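PDB 5Z6D: DUF1881 domain-containing protein, which is of uncertain cellular function, an abundant perithecial protein of Neurospora crassa that pairs a betagamma-crystallin domain with an Ig-like domain whose interface makes the calcium-binding site inoperative. Local coordinates for residues D88-L96 with V163-V174. The protein carries 1 engineered substitution. Sequence-based numbering, arbitrary orientation.
Sequences DDTRAISFL and VYFEWNKDNGEV
With CG anti to its carbonyl carbon (chi1 -59°), Phe165 reaches from strand 163-168 toward strand 91-96 to meet Ile93, whose CG2 is anti to the backbone N and lies over one face of the ring. That methyl sits 4.1 Å from the ring centroid, a CH-pi contact, and CD1 of Ile93 lies over the same face, 4.0 Å above its plane. Val163 CG2 packs on the opposite face, so the phenyl is held between two aliphatic groups. Phe95 comes from the opposing direction to the ring's edge, its CZ 3.6 Å from Phe165 CZ, with the two planes inclined at 51°. Replacing Phe165 by an alanine is likely to leave Ile93 CG2 and the end of Phe95 without their shared aromatic partner and to open a gap between the sheets. Next along, Val174 CG1 lies 4.0 Å from Ile93 CD1, while its other methyl meets Arg91 CB. At the partly exposed margin, Arg91 CG, anti to its carbonyl carbon (chi1 -66°), lies 3.5 Å from Trp167 CZ3 at the indole edge, a methylene-to-aromatic contact. Beyond it, the hairpin turns through a G1 beta bulge at Gly172 and Glu173 opposite Asn168. This is the face-to-face packing of a beta-sandwich, as expected of an Ig-like domain: with no hydrogen bond between the two segments, their mutual hold rests on apolar side-chain packing, the general principle of a sandwich core.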
# COMPACT_ATOMS: atom_id res chain seq x y z
N ASP A 88 10.43 10.92 4.77
CA ASP A 88 9.24 11.10 5.59
C ASP A 88 8.00 11.56 4.81
O ASP A 88 6.87 11.28 5.21
CB ASP A 88 9.53 12.10 6.72
CG ASP A 88 10.08 13.42 6.21
OD1 ASP A 88 9.55 13.95 5.21
OD2 ASP A 88 11.05 13.93 6.81
N ASP A 89 8.21 12.25 3.69
CA ASP A 89 7.09 12.80 2.95
C ASP A 89 6.78 11.98 1.71
O ASP A 89 5.98 12.37 0.86
CB ASP A 89 7.35 14.27 2.57
CG ASP A 89 8.64 14.47 1.80
OD1 ASP A 89 9.52 13.58 1.81
OD2 ASP A 89 8.78 15.55 1.18
N THR A 90 7.42 10.82 1.61
CA THR A 90 7.04 9.84 0.59
C THR A 90 5.74 9.17 1.03
O THR A 90 5.53 8.91 2.21
CB THR A 90 8.14 8.80 0.39
OG1 THR A 90 9.26 9.44 -0.25
CG2 THR A 90 7.66 7.65 -0.47
N ARG A 91 4.85 8.93 0.06
CA ARG A 91 3.49 8.47 0.35
C ARG A 91 3.23 7.03 -0.03
O ARG A 91 3.53 6.61 -1.15
CB ARG A 91 2.48 9.34 -0.39
CG ARG A 91 2.44 10.77 0.10
CD ARG A 91 1.96 10.83 1.52
NE ARG A 91 1.76 12.21 1.95
CZ ARG A 91 1.22 12.55 3.12
NH1 ARG A 91 0.82 11.60 3.96
NH2 ARG A 91 1.06 13.82 3.44
N ALA A 92 2.63 6.29 0.90
CA ALA A 92 2.07 4.99 0.56
C ALA A 92 0.70 5.21 -0.05
O ALA A 92 -0.19 5.79 0.57
CB ALA A 92 1.98 4.10 1.79
N ILE A 93 0.54 4.75 -1.29
CA ILE A 93 -0.73 4.81 -1.97
C ILE A 93 -1.49 3.54 -1.66
O ILE A 93 -0.98 2.42 -1.92
CB ILE A 93 -0.58 4.96 -3.50
CG1 ILE A 93 0.34 6.13 -3.86
CG2 ILE A 93 -1.95 5.17 -4.16
CD1 ILE A 93 0.65 6.21 -5.36
N SER A 94 -2.71 3.71 -1.14
CA SER A 94 -3.53 2.57 -0.72
C SER A 94 -4.99 2.68 -1.17
O SER A 94 -5.54 3.78 -1.22
CB SER A 94 -3.47 2.41 0.80
OG SER A 94 -4.01 3.54 1.46
N PHE A 95 -5.57 1.54 -1.50
CA PHE A 95 -6.97 1.42 -1.92
C PHE A 95 -7.78 0.53 -0.98
O PHE A 95 -7.25 -0.47 -0.46
CB PHE A 95 -7.09 0.76 -3.30
CG PHE A 95 -6.80 1.65 -4.47
CD1 PHE A 95 -6.65 3.02 -4.34
CD2 PHE A 95 -6.76 1.08 -5.74
CE1 PHE A 95 -6.40 3.80 -5.45
CE2 PHE A 95 -6.50 1.85 -6.86
CZ PHE A 95 -6.33 3.21 -6.73
N LEU A 96 -9.06 0.85 -0.79
CA LEU A 96 -10.03 -0.07 -0.20
C LEU A 96 -11.19 -0.23 -1.18
O LEU A 96 -11.77 0.77 -1.62
CB LEU A 96 -10.51 0.45 1.16
CG LEU A 96 -11.38 -0.49 2.00
CD1 LEU A 96 -10.58 -1.70 2.43
CD2 LEU A 96 -11.94 0.24 3.20
N VAL A 163 -5.47 3.18 -13.81
CA VAL A 163 -5.56 4.33 -12.93
C VAL A 163 -4.28 5.14 -13.12
O VAL A 163 -3.21 4.58 -13.35
CB VAL A 163 -5.74 3.91 -11.44
CG1 VAL A 163 -4.53 3.10 -10.94
CG2 VAL A 163 -5.98 5.14 -10.56
N TYR A 164 -4.41 6.46 -13.04
CA TYR A 164 -3.30 7.38 -13.21
C TYR A 164 -3.12 8.14 -11.91
O TYR A 164 -4.04 8.80 -11.44
CB TYR A 164 -3.58 8.32 -14.39
CG TYR A 164 -2.48 9.30 -14.75
CD1 TYR A 164 -1.32 8.89 -15.40
CD2 TYR A 164 -2.61 10.65 -14.45
CE1 TYR A 164 -0.32 9.79 -15.73
CE2 TYR A 164 -1.62 11.56 -14.78
CZ TYR A 164 -0.48 11.12 -15.42
OH TYR A 164 0.51 12.03 -15.75
N PHE A 165 -1.96 7.98 -11.29
CA PHE A 165 -1.59 8.71 -10.08
C PHE A 165 -0.67 9.87 -10.41
O PHE A 165 0.27 9.73 -11.19
CB PHE A 165 -0.87 7.81 -9.08
CG PHE A 165 -1.67 6.63 -8.63
CD1 PHE A 165 -2.82 6.79 -7.88
CD2 PHE A 165 -1.24 5.34 -8.93
CE1 PHE A 165 -3.55 5.69 -7.45
CE2 PHE A 165 -1.95 4.24 -8.50
CZ PHE A 165 -3.10 4.41 -7.75
N GLU A 166 -0.92 11.02 -9.79
CA GLU A 166 0.01 12.12 -9.98
C GLU A 166 0.17 12.88 -8.68
O GLU A 166 -0.73 12.90 -7.86
CB GLU A 166 -0.46 13.06 -11.11
CG GLU A 166 -1.70 13.86 -10.80
CD GLU A 166 -2.06 14.82 -11.93
OE1 GLU A 166 -1.43 14.75 -13.01
OE2 GLU A 166 -2.97 15.66 -11.74
N TRP A 167 1.33 13.49 -8.49
CA TRP A 167 1.54 14.31 -7.31
C TRP A 167 0.87 15.67 -7.47
O TRP A 167 1.04 16.34 -8.49
CB TRP A 167 3.02 14.50 -7.02
CG TRP A 167 3.23 15.14 -5.68
CD1 TRP A 167 3.40 16.47 -5.43
CD2 TRP A 167 3.26 14.48 -4.41
NE1 TRP A 167 3.55 16.68 -4.08
CE2 TRP A 167 3.47 15.47 -3.43
CE3 TRP A 167 3.15 13.15 -4.01
CZ2 TRP A 167 3.55 15.17 -2.07
CZ3 TRP A 167 3.23 12.85 -2.66
CH2 TRP A 167 3.43 13.86 -1.71
N ASN A 168 0.10 16.05 -6.46
CA ASN A 168 -0.52 17.36 -6.37
C ASN A 168 0.33 18.26 -5.50
O ASN A 168 0.36 18.12 -4.26
CB ASN A 168 -1.94 17.26 -5.80
CG ASN A 168 -2.71 18.54 -5.94
OD1 ASN A 168 -2.31 19.58 -5.41
ND2 ASN A 168 -3.83 18.49 -6.66
N LYS A 169 1.05 19.18 -6.16
CA LYS A 169 2.02 20.05 -5.50
C LYS A 169 1.33 21.07 -4.60
O LYS A 169 1.86 21.45 -3.56
CB LYS A 169 2.87 20.77 -6.55
CG LYS A 169 3.30 19.89 -7.72
CD LYS A 169 4.16 20.66 -8.72
CE LYS A 169 3.45 21.92 -9.19
NZ LYS A 169 2.12 21.64 -9.80
N ASP A 170 0.15 21.51 -5.02
CA ASP A 170 -0.64 22.46 -4.25
C ASP A 170 -0.96 21.91 -2.87
O ASP A 170 -0.69 22.55 -1.85
CB ASP A 170 -1.94 22.81 -4.99
CG ASP A 170 -1.72 23.08 -6.46
OD1 ASP A 170 -1.68 24.26 -6.86
OD2 ASP A 170 -1.60 22.10 -7.24
N ASN A 171 -1.53 20.71 -2.84
CA ASN A 171 -2.01 20.10 -1.61
C ASN A 171 -0.99 19.18 -0.95
O ASN A 171 -1.18 18.75 0.18
CB ASN A 171 -3.29 19.30 -1.89
CG ASN A 171 -4.33 20.12 -2.64
OD1 ASN A 171 -4.45 21.33 -2.44
ND2 ASN A 171 -5.10 19.46 -3.50
N GLY A 172 0.09 18.89 -1.67
CA GLY A 172 1.10 17.96 -1.19
C GLY A 172 0.50 16.58 -1.04
O GLY A 172 0.75 15.88 -0.05
N GLU A 173 -0.30 16.17 -2.02
CA GLU A 173 -1.04 14.91 -1.92
C GLU A 173 -0.82 14.05 -3.14
O GLU A 173 -0.26 14.51 -4.12
CB GLU A 173 -2.54 15.16 -1.75
CG GLU A 173 -2.98 15.54 -0.35
CD GLU A 173 -4.47 15.80 -0.26
OE1 GLU A 173 -5.06 16.18 -1.30
OE2 GLU A 173 -5.04 15.63 0.84
N VAL A 174 -1.26 12.79 -3.09
CA VAL A 174 -1.38 11.99 -4.30
C VAL A 174 -2.80 12.12 -4.83
O VAL A 174 -3.76 12.07 -4.06
CB VAL A 174 -1.05 10.50 -4.04
CG1 VAL A 174 -1.36 9.64 -5.28
CG2 VAL A 174 0.40 10.35 -3.62